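Local coordinates for 3-oxoacyl-[acyl-carrier-protein] synthase, mitochondrial (Arabidopsis thaliana, PDB 2IX4), which catalyses the condensation steps of mitochondrial fatty acid synthesis, adding two carbons from malonyl-ACP to saturated acyl chains as a homodimer, at residues G34-M42 and S209-G217; P289-M300 and V330-F339. All coordinates share one frame; numbering follows the deposited sequence.

How the contacts relate
Following the chain from its N terminus, contact 1 comes first: the loop after strand 32-34 is met again 167 residues later by the start of helix 212-220, just after strand 200-207. This long closure ties an early connection of the N-terminal ketosynthase half to the exit of a central strand. Contact 2 opens only after contact 1 has closed, so the two lie in series and neither nest nor cross. It is a much shorter closure of 30 residues, pairing helix 294-307 with helix 325-339 in the C-terminal half. The centres of contacts 1 and 2 are 33 Å apart and their nearest atoms about 15 Å, yet each also reaches the second subunit.

Contact 1 of 2, residues G34-M42 and S209-G217; sequences GLTLDDLKM and SIDALSVAG
The backbone oxygen of Ile210 takes the ammonium of Lys41, NZ to O 2.9 Å, with the donor close to the line of the carbonyl (C=O...N angle 158°). Lys41 gets there by folding over: its chain bends at chi2 (-59°) and again at chi4 (-55°), which carries CG and CE past the same oxygen and turns NZ back onto it. The same NZ makes a weak bond to Asp39 O, so the ammonium serves two acceptors, Ile210 O and Asp39 O, which face each other at 3.2 Å without a proton between them; its charge probably eases their repulsion. Lower on the chain, the Lys41 and Asp211 side chains cross at about a right angle, CG 3.9 Å from CB.

One residue on, Ala212 N donates to Leu40 O at 3.0 Å. This ties the end of the 3-10 turn 38-40 to the first turn of helix 212-220, whose N-cap is Asp211. In this thiolase-like fold the helix follows central-sheet strand 200-207, and the Ile210 side chain lies about 9 Å from that of His359, a predicted active-site residue. The carboxylate of Asp211 is directed away from the loop, and its OD1 accepts both N and OG of Ser214, the former being the capping bond. Both donors come from one face of the carboxylate plane, which should fix its rotation.

Apolar groups fill in around the Ala212 methyl: Met42 SD presses on CB at 3.5 Å, and Leu40 CD2 approaches it too. Leu35 spreads its two methyls, CD2 going to Ile210 CG2 (4.2 Å) and CD1 to Val215 CG1. Thr53 of helix 47-55 touches both Met42 and Ala212, while Ile137 of the second subunit packs on Met42.

Contact 2 of 2, residues P289-M300 and V330-F339; sequences PPEDGKGAVLAM and VEARAIKTVF
Met300 of helix 294-307 lies over helix 325-339 as a knob in the hole formed by Ala334, Ile335, Val338 and Phe339. A bend at chi3 (-83°) brings its CE methyl to Ala334 CB and Val338 CG2, both at 3.8 Å, while SD stands obliquely to the Phe339 ring in a Met-aromatic contact, 4.2 Å from CE1. A turn earlier, Val297 splits its methyls: CG2 touches Ala334 CB and Thr337 CB, and CG1 meets Val338 CG2 as the two valines run past each other in opposite directions. Ala296 and Ala334 meet methyl to methyl at 3.8 Å. The axes of segments 294-300 and 330-339 approach to 8.6 Å and cross at -44°, a closeness consistent with these alanines.

At the start of helix 294-307, Val330 CG1 is pressed tightly against Gly293 CA (3.4 Å), at the type I turn 290-293. Across the contact Arg333 adds one hydrogen bond, NH1 to Glu291 O at 2.8 Å, in the carbonyl plane but bent (N-H...O 134°).

Glu331, its CB directed away from the contact, accepts from the backbone N of His320 (predicted active site) and from potassium-site Asn415, linking helix 325-339 to the active-site region. Lys294 forms salt bridges with helix 110-114 of the second subunit. Phe417 of strand 411-418 touches both Ala296 and Glu331, and Ser425 of strand 422-429 touches Met300, so both helices lie against the central sheet.

Contact 1 of 2, residues G34-M42 and S209-G217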
loop_
_atom_site.group_PDB
_atom_site.type_symbol
_atom_site.label_atom_id
_atom_site.label_comp_id
_atom_site.label_asym_id
_atom_site.label_seq_id
_atom_site.Cartn_x
_atom_site.Cartn_y
_atom_site.Cartn_z
ATOM N N GLY A 34 -23.063 17.890 -9.987
ATOM C CA GLY A 34 -22.131 18.627 -10.841
ATOM C C GLY A 34 -21.013 19.293 -10.054
ATOM O O GLY A 34 -21.205 19.702 -8.904
ATOM N N LEU A 35 -19.839 19.389 -10.676
ATOM C CA LEU A 35 -18.688 20.061 -10.078
ATOM C C LEU A 35 -18.872 21.572 -10.016
ATOM O O LEU A 35 -19.497 22.165 -10.893
ATOM C CB LEU A 35 -17.412 19.764 -10.873
ATOM C CG LEU A 35 -16.586 18.491 -10.674
ATOM C CD1 LEU A 35 -15.296 18.623 -11.461
ATOM C CD2 LEU A 35 -16.276 18.221 -9.210
ATOM N N THR A 36 -18.321 22.184 -8.970
ATOM C CA THR A 36 -18.217 23.640 -8.866
ATOM C C THR A 36 -16.741 24.012 -8.710
ATOM O O THR A 36 -15.884 23.126 -8.635
ATOM C CB THR A 36 -19.008 24.197 -7.664
ATOM O OG1 THR A 36 -18.390 23.768 -6.447
ATOM C CG2 THR A 36 -20.457 23.728 -7.689
ATOM N N LEU A 37 -16.447 25.312 -8.653
ATOM C CA LEU A 37 -15.074 25.793 -8.452
ATOM C C LEU A 37 -14.487 25.368 -7.102
ATOM O O LEU A 37 -13.295 25.072 -7.008
ATOM C CB LEU A 37 -14.991 27.317 -8.604
ATOM C CG LEU A 37 -15.199 27.935 -9.991
ATOM C CD1 LEU A 37 -15.082 29.446 -9.910
ATOM C CD2 LEU A 37 -14.212 27.380 -11.009
ATOM N N ASP A 38 -15.331 25.341 -6.070
ATOM C CA ASP A 38 -14.924 24.934 -4.723
ATOM C C ASP A 38 -14.436 23.488 -4.668
ATOM O O ASP A 38 -13.592 23.135 -3.838
ATOM C CB ASP A 38 -16.075 25.124 -3.729
ATOM C CG ASP A 38 -16.352 26.587 -3.418
ATOM O OD1 ASP A 38 -17.530 26.933 -3.177
ATOM O OD2 ASP A 38 -15.401 27.397 -3.407
ATOM N N ASP A 39 -14.966 22.660 -5.563
ATOM C CA ASP A 39 -14.651 21.232 -5.599
ATOM C C ASP A 39 -13.239 20.931 -6.116
ATOM O O ASP A 39 -12.747 19.811 -5.963
ATOM C CB ASP A 39 -15.698 20.486 -6.431
ATOM C CG ASP A 39 -17.111 20.657 -5.887
ATOM O OD1 ASP A 39 -17.276 20.781 -4.653
ATOM O OD2 ASP A 39 -18.060 20.661 -6.697
ATOM N N LEU A 40 -12.594 21.930 -6.716
ATOM C CA LEU A 40 -11.238 21.786 -7.251
ATOM C C LEU A 40 -10.183 21.664 -6.152
ATOM O O LEU A 40 -9.067 21.196 -6.405
ATOM C CB LEU A 40 -10.887 22.975 -8.154
ATOM C CG LEU A 40 -11.742 23.281 -9.388
ATOM C CD1 LEU A 40 -11.439 24.683 -9.896
ATOM C CD2 LEU A 40 -11.523 22.260 -10.487
ATOM N N LYS A 41 -10.552 22.090 -4.940
ATOM C CA LYS A 41 -9.655 22.160 -3.776
ATOM C C LYS A 41 -8.468 23.095 -4.022
ATOM O O LYS A 41 -7.350 22.815 -3.583
ATOM C CB LYS A 41 -9.170 20.765 -3.335
ATOM C CG LYS A 41 -10.261 19.725 -3.075
ATOM C CD LYS A 41 -11.244 20.149 -1.984
ATOM C CE LYS A 41 -12.292 19.065 -1.728
ATOM N NZ LYS A 41 -13.048 18.644 -2.967
ATOM N N MET A 42 -8.720 24.205 -4.715
ATOM C CA MET A 42 -7.667 25.144 -5.104
ATOM C C MET A 42 -7.749 26.489 -4.373
ATOM O O MET A 42 -7.589 27.543 -4.986
ATOM C CB MET A 42 -7.685 25.357 -6.622
ATOM C CG MET A 42 -7.155 24.178 -7.423
ATOM S SD MET A 42 -7.400 24.357 -9.203
ATOM C CE MET A 42 -6.441 25.828 -9.561
ATOM N N SER A 209 -10.146 12.022 -3.171
ATOM C CA SER A 209 -9.357 12.420 -4.321
ATOM C C SER A 209 -10.182 13.204 -5.345
ATOM O O SER A 209 -9.944 13.101 -6.547
ATOM C CB SER A 209 -8.713 11.181 -4.956
ATOM O OG SER A 209 -7.492 11.519 -5.590
ATOM N N ILE A 210 -11.150 13.989 -4.872
ATOM C CA ILE A 210 -11.878 14.896 -5.764
ATOM C C ILE A 210 -11.235 16.279 -5.721
ATOM O O ILE A 210 -11.475 17.067 -4.806
ATOM C CB ILE A 210 -13.404 14.976 -5.471
ATOM C CG1 ILE A 210 -14.032 13.578 -5.438
ATOM C CG2 ILE A 210 -14.095 15.852 -6.531
ATOM C CD1 ILE A 210 -15.486 13.556 -5.001
ATOM N N ASP A 211 -10.406 16.548 -6.726
ATOM C CA ASP A 211 -9.659 17.793 -6.833
ATOM C C ASP A 211 -9.204 17.972 -8.274
ATOM O O ASP A 211 -9.284 17.035 -9.072
ATOM C CB ASP A 211 -8.451 17.792 -5.883
ATOM C CG ASP A 211 -7.592 16.541 -6.022
ATOM O OD1 ASP A 211 -6.881 16.392 -7.041
ATOM O OD2 ASP A 211 -7.624 15.706 -5.099
ATOM N N ALA A 212 -8.709 19.167 -8.584
ATOM C CA ALA A 212 -8.349 19.554 -9.949
ATOM C C ALA A 212 -7.505 18.525 -10.694
ATOM O O ALA A 212 -7.884 18.069 -11.775
ATOM C CB ALA A 212 -7.644 20.897 -9.937
ATOM N N LEU A 213 -6.368 18.156 -10.107
ATOM C CA LEU A 213 -5.412 17.285 -10.783
ATOM C C LEU A 213 -5.883 15.836 -10.884
ATOM O O LEU A 213 -5.590 15.155 -11.867
ATOM C CB LEU A 213 -4.028 17.374 -10.129
ATOM C CG LEU A 213 -2.846 16.890 -10.972
ATOM C CD1 LEU A 213 -2.868 17.504 -12.382
ATOM C CD2 LEU A 213 -1.522 17.182 -10.264
ATOM N N SER A 214 -6.607 15.371 -9.868
ATOM C CA SER A 214 -7.183 14.025 -9.884
ATOM C C SER A 214 -8.207 13.869 -11.002
ATOM O O SER A 214 -8.147 12.906 -11.772
ATOM C CB SER A 214 -7.836 13.699 -8.545
ATOM O OG SER A 214 -6.876 13.671 -7.509
ATOM N N VAL A 215 -9.134 14.822 -11.084
ATOM C CA VAL A 215 -10.147 14.844 -12.137
ATOM C C VAL A 215 -9.490 14.969 -13.513
ATOM O O VAL A 215 -9.809 14.197 -14.415
ATOM C CB VAL A 215 -11.205 15.962 -11.911
ATOM C CG1 VAL A 215 -12.199 16.012 -13.057
ATOM C CG2 VAL A 215 -11.952 15.742 -10.594
ATOM N N ALA A 216 -8.560 15.916 -13.658
ATOM C CA ALA A 216 -7.833 16.113 -14.919
ATOM C C ALA A 216 -7.013 14.890 -15.313
ATOM O O ALA A 216 -6.915 14.555 -16.497
ATOM C CB ALA A 216 -6.938 17.340 -14.839
ATOM N N GLY A 217 -6.419 14.235 -14.317
ATOM C CA GLY A 217 -5.610 13.038 -14.534
ATOM C C GLY A 217 -6.429 11.867 -15.044
ATOM O O GLY A 217 -6.079 11.254 -16.048
#

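Contact 2 of 2, residues P289-M300 and V330-F339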
loop_
_atom_site.group_PDB
_atom_site.type_symbol
_atom_site.label_atom_id
_atom_site.label_comp_id
_atom_site.label_asym_id
_atom_site.label_seq_id
_atom_site.Cartn_x
_atom_site.Cartn_y
_atom_site.Cartn_z
ATOM N N PRO A 289 -8.646 -4.264 -18.595
ATOM C CA PRO A 289 -8.762 -5.709 -18.368
ATOM C C PRO A 289 -8.738 -6.487 -19.689
ATOM O O PRO A 289 -9.010 -5.900 -20.738
ATOM C CB PRO A 289 -10.132 -5.847 -17.700
ATOM C CG PRO A 289 -10.909 -4.681 -18.188
ATOM C CD PRO A 289 -9.924 -3.564 -18.360
ATOM N N PRO A 290 -8.424 -7.799 -19.643
ATOM C CA PRO A 290 -8.434 -8.600 -20.872
ATOM C C PRO A 290 -9.860 -8.859 -21.346
ATOM O O PRO A 290 -10.784 -8.865 -20.532
ATOM C CB PRO A 290 -7.776 -9.922 -20.452
ATOM C CG PRO A 290 -7.302 -9.732 -19.042
ATOM C CD PRO A 290 -8.073 -8.607 -18.463
ATOM N N GLU A 291 -10.030 -9.073 -22.649
ATOM C CA GLU A 291 -11.348 -9.296 -23.248
ATOM C C GLU A 291 -12.134 -10.416 -22.548
ATOM O O GLU A 291 -13.333 -10.273 -22.296
ATOM C CB GLU A 291 -11.207 -9.591 -24.749
ATOM C CG GLU A 291 -12.503 -9.449 -25.552
ATOM C CD GLU A 291 -12.330 -9.739 -27.040
ATOM O OE1 GLU A 291 -11.345 -10.414 -27.422
ATOM O OE2 GLU A 291 -13.189 -9.294 -27.835
ATOM N N ASP A 292 -11.445 -11.509 -22.219
ATOM C CA ASP A 292 -12.077 -12.694 -21.620
ATOM C C ASP A 292 -12.312 -12.594 -20.107
ATOM O O ASP A 292 -12.993 -13.443 -19.527
ATOM C CB ASP A 292 -11.277 -13.965 -21.957
ATOM C CG ASP A 292 -9.860 -13.962 -21.369
ATOM O OD1 ASP A 292 -9.467 -12.989 -20.683
ATOM O OD2 ASP A 292 -9.133 -14.951 -21.601
ATOM N N GLY A 293 -11.741 -11.571 -19.477
ATOM C CA GLY A 293 -11.875 -11.372 -18.031
ATOM C C GLY A 293 -11.301 -12.497 -17.191
ATOM O O GLY A 293 -11.819 -12.794 -16.113
ATOM N N LYS A 294 -10.226 -13.116 -17.682
ATOM C CA LYS A 294 -9.587 -14.241 -16.995
ATOM C C LYS A 294 -9.201 -13.894 -15.558
ATOM O O LYS A 294 -9.416 -14.694 -14.647
ATOM C CB LYS A 294 -8.361 -14.732 -17.770
ATOM C CG LYS A 294 -7.752 -16.008 -17.204
ATOM C CD LYS A 294 -6.428 -16.332 -17.860
ATOM C CE LYS A 294 -5.853 -17.612 -17.290
ATOM N NZ LYS A 294 -4.443 -17.846 -17.728
ATOM N N GLY A 295 -8.640 -12.699 -15.367
ATOM C CA GLY A 295 -8.235 -12.229 -14.047
ATOM C C GLY A 295 -9.396 -12.218 -13.074
ATOM O O GLY A 295 -9.283 -12.715 -11.948
ATOM N N ALA A 296 -10.519 -11.656 -13.516
ATOM C CA ALA A 296 -11.741 -11.620 -12.715
ATOM C C ALA A 296 -12.275 -13.032 -12.444
ATOM O O ALA A 296 -12.742 -13.314 -11.342
ATOM C CB ALA A 296 -12.794 -10.765 -13.397
ATOM N N VAL A 297 -12.188 -13.912 -13.445
ATOM C CA VAL A 297 -12.566 -15.324 -13.288
ATOM C C VAL A 297 -11.720 -15.996 -12.198
ATOM O O VAL A 297 -12.257 -16.653 -11.299
ATOM C CB VAL A 297 -12.452 -16.115 -14.631
ATOM C CG1 VAL A 297 -12.570 -17.621 -14.404
ATOM C CG2 VAL A 297 -13.505 -15.648 -15.631
ATOM N N LEU A 298 -10.402 -15.808 -12.275
ATOM C CA LEU A 298 -9.475 -16.382 -11.301
ATOM C C LEU A 298 -9.763 -15.910 -9.881
ATOM O O LEU A 298 -9.806 -16.715 -8.957
ATOM C CB LEU A 298 -8.024 -16.073 -11.683
ATOM C CG LEU A 298 -7.413 -16.900 -12.819
ATOM C CD1 LEU A 298 -6.035 -16.366 -13.186
ATOM C CD2 LEU A 298 -7.331 -18.375 -12.436
ATOM N N ALA A 299 -9.978 -14.608 -9.721
ATOM C CA ALA A 299 -10.238 -14.019 -8.408
ATOM C C ALA A 299 -11.507 -14.582 -7.767
ATOM O O ALA A 299 -11.518 -14.905 -6.575
ATOM C CB ALA A 299 -10.317 -12.500 -8.517
ATOM N N MET A 300 -12.569 -14.692 -8.564
ATOM C CA MET A 300 -13.847 -15.244 -8.105
ATOM C C MET A 300 -13.748 -16.741 -7.801
ATOM O O MET A 300 -14.255 -17.211 -6.779
ATOM C CB MET A 300 -14.951 -14.977 -9.138
ATOM C CG MET A 300 -15.391 -13.520 -9.217
ATOM S SD MET A 300 -16.864 -13.273 -10.225
ATOM C CE MET A 300 -16.163 -13.211 -11.875
ATOM N N VAL A 330 -16.625 -6.976 -19.645
ATOM C CA VAL A 330 -15.630 -7.980 -19.268
ATOM C C VAL A 330 -16.039 -8.697 -17.980
ATOM O O VAL A 330 -16.008 -9.926 -17.913
ATOM C CB VAL A 330 -14.209 -7.361 -19.140
ATOM C CG1 VAL A 330 -13.250 -8.322 -18.462
ATOM C CG2 VAL A 330 -13.671 -6.963 -20.513
ATOM N N GLU A 331 -16.448 -7.937 -16.967
ATOM C CA GLU A 331 -16.886 -8.542 -15.713
ATOM C C GLU A 331 -18.156 -9.374 -15.912
ATOM O O GLU A 331 -18.263 -10.475 -15.372
ATOM C CB GLU A 331 -17.080 -7.494 -14.616
ATOM C CG GLU A 331 -17.336 -8.109 -13.240
ATOM C CD GLU A 331 -17.532 -7.082 -12.153
ATOM O OE1 GLU A 331 -17.715 -5.890 -12.476
ATOM O OE2 GLU A 331 -17.503 -7.468 -10.962
ATOM N N ALA A 332 -19.105 -8.850 -16.688
ATOM C CA ALA A 332 -20.335 -9.577 -17.011
ATOM C C ALA A 332 -20.010 -10.923 -17.657
ATOM O O ALA A 332 -20.588 -11.949 -17.297
ATOM C CB ALA A 332 -21.225 -8.745 -17.933
ATOM N N ARG A 333 -19.072 -10.898 -18.602
ATOM C CA ARG A 333 -18.570 -12.097 -19.270
ATOM C C ARG A 333 -17.948 -13.064 -18.258
ATOM O O ARG A 333 -18.181 -14.273 -18.313
ATOM C CB ARG A 333 -17.540 -11.691 -20.323
ATOM C CG ARG A 333 -17.446 -12.621 -21.512
ATOM C CD ARG A 333 -16.695 -11.962 -22.666
ATOM N NE ARG A 333 -17.445 -10.854 -23.264
ATOM C CZ ARG A 333 -17.053 -9.580 -23.269
ATOM N NH1 ARG A 333 -15.902 -9.219 -22.714
ATOM N NH2 ARG A 333 -17.815 -8.661 -23.845
ATOM N N ALA A 334 -17.174 -12.513 -17.324
ATOM C CA ALA A 334 -16.515 -13.288 -16.276
ATOM C C ALA A 334 -17.511 -13.915 -15.295
ATOM O O ALA A 334 -17.325 -15.055 -14.863
ATOM C CB ALA A 334 -15.510 -12.423 -15.534
ATOM N N ILE A 335 -18.562 -13.168 -14.950
ATOM C CA ILE A 335 -19.640 -13.681 -14.097
ATOM C C ILE A 335 -20.374 -14.838 -14.791
ATOM O O ILE A 335 -20.728 -15.828 -14.148
ATOM C CB ILE A 335 -20.619 -12.557 -13.648
ATOM C CG1 ILE A 335 -19.906 -11.580 -12.707
ATOM C CG2 ILE A 335 -21.859 -13.143 -12.959
ATOM C CD1 ILE A 335 -20.657 -10.271 -12.454
ATOM N N LYS A 336 -20.577 -14.715 -16.101
ATOM C CA LYS A 336 -21.136 -15.803 -16.908
ATOM C C LYS A 336 -20.258 -17.050 -16.905
ATOM O O LYS A 336 -20.771 -18.168 -16.881
ATOM C CB LYS A 336 -21.385 -15.355 -18.353
ATOM C CG LYS A 336 -22.855 -15.348 -18.763
ATOM C CD LYS A 336 -23.043 -15.062 -20.253
ATOM C CE LYS A 336 -22.755 -16.289 -21.108
ATOM N NZ LYS A 336 -23.099 -16.077 -22.544
ATOM N N THR A 337 -18.942 -16.856 -16.941
ATOM C CA THR A 337 -17.988 -17.969 -16.973
ATOM C C THR A 337 -17.924 -18.708 -15.629
ATOM O O THR A 337 -17.856 -19.937 -15.590
ATOM C CB THR A 337 -16.578 -17.491 -17.409
ATOM O OG1 THR A 337 -16.654 -16.911 -18.718
ATOM C CG2 THR A 337 -15.580 -18.648 -17.440
ATOM N N VAL A 338 -17.962 -17.955 -14.535
ATOM C CA VAL A 338 -17.849 -18.532 -13.198
ATOM C C VAL A 338 -19.137 -19.239 -12.765
ATOM O O VAL A 338 -19.093 -20.324 -12.180
ATOM C CB VAL A 338 -17.435 -17.459 -12.156
ATOM C CG1 VAL A 338 -17.534 -17.997 -10.731
ATOM C CG2 VAL A 338 -16.023 -16.968 -12.437
ATOM N N PHE A 339 -20.277 -18.628 -13.062
ATOM C CA PHE A 339 -21.554 -19.119 -12.558
ATOM C C PHE A 339 -22.395 -19.866 -13.602
ATOM O O PHE A 339 -23.350 -20.560 -13.249
ATOM C CB PHE A 339 -22.335 -17.973 -11.907
ATOM C CG PHE A 339 -21.642 -17.374 -10.714
ATOM C CD1 PHE A 339 -20.905 -16.199 -10.837
ATOM C CD2 PHE A 339 -21.708 -17.995 -9.470
ATOM C CE1 PHE A 339 -20.253 -15.646 -9.735
ATOM C CE2 PHE A 339 -21.063 -17.451 -8.365
ATOM C CZ PHE A 339 -20.332 -16.273 -8.497
#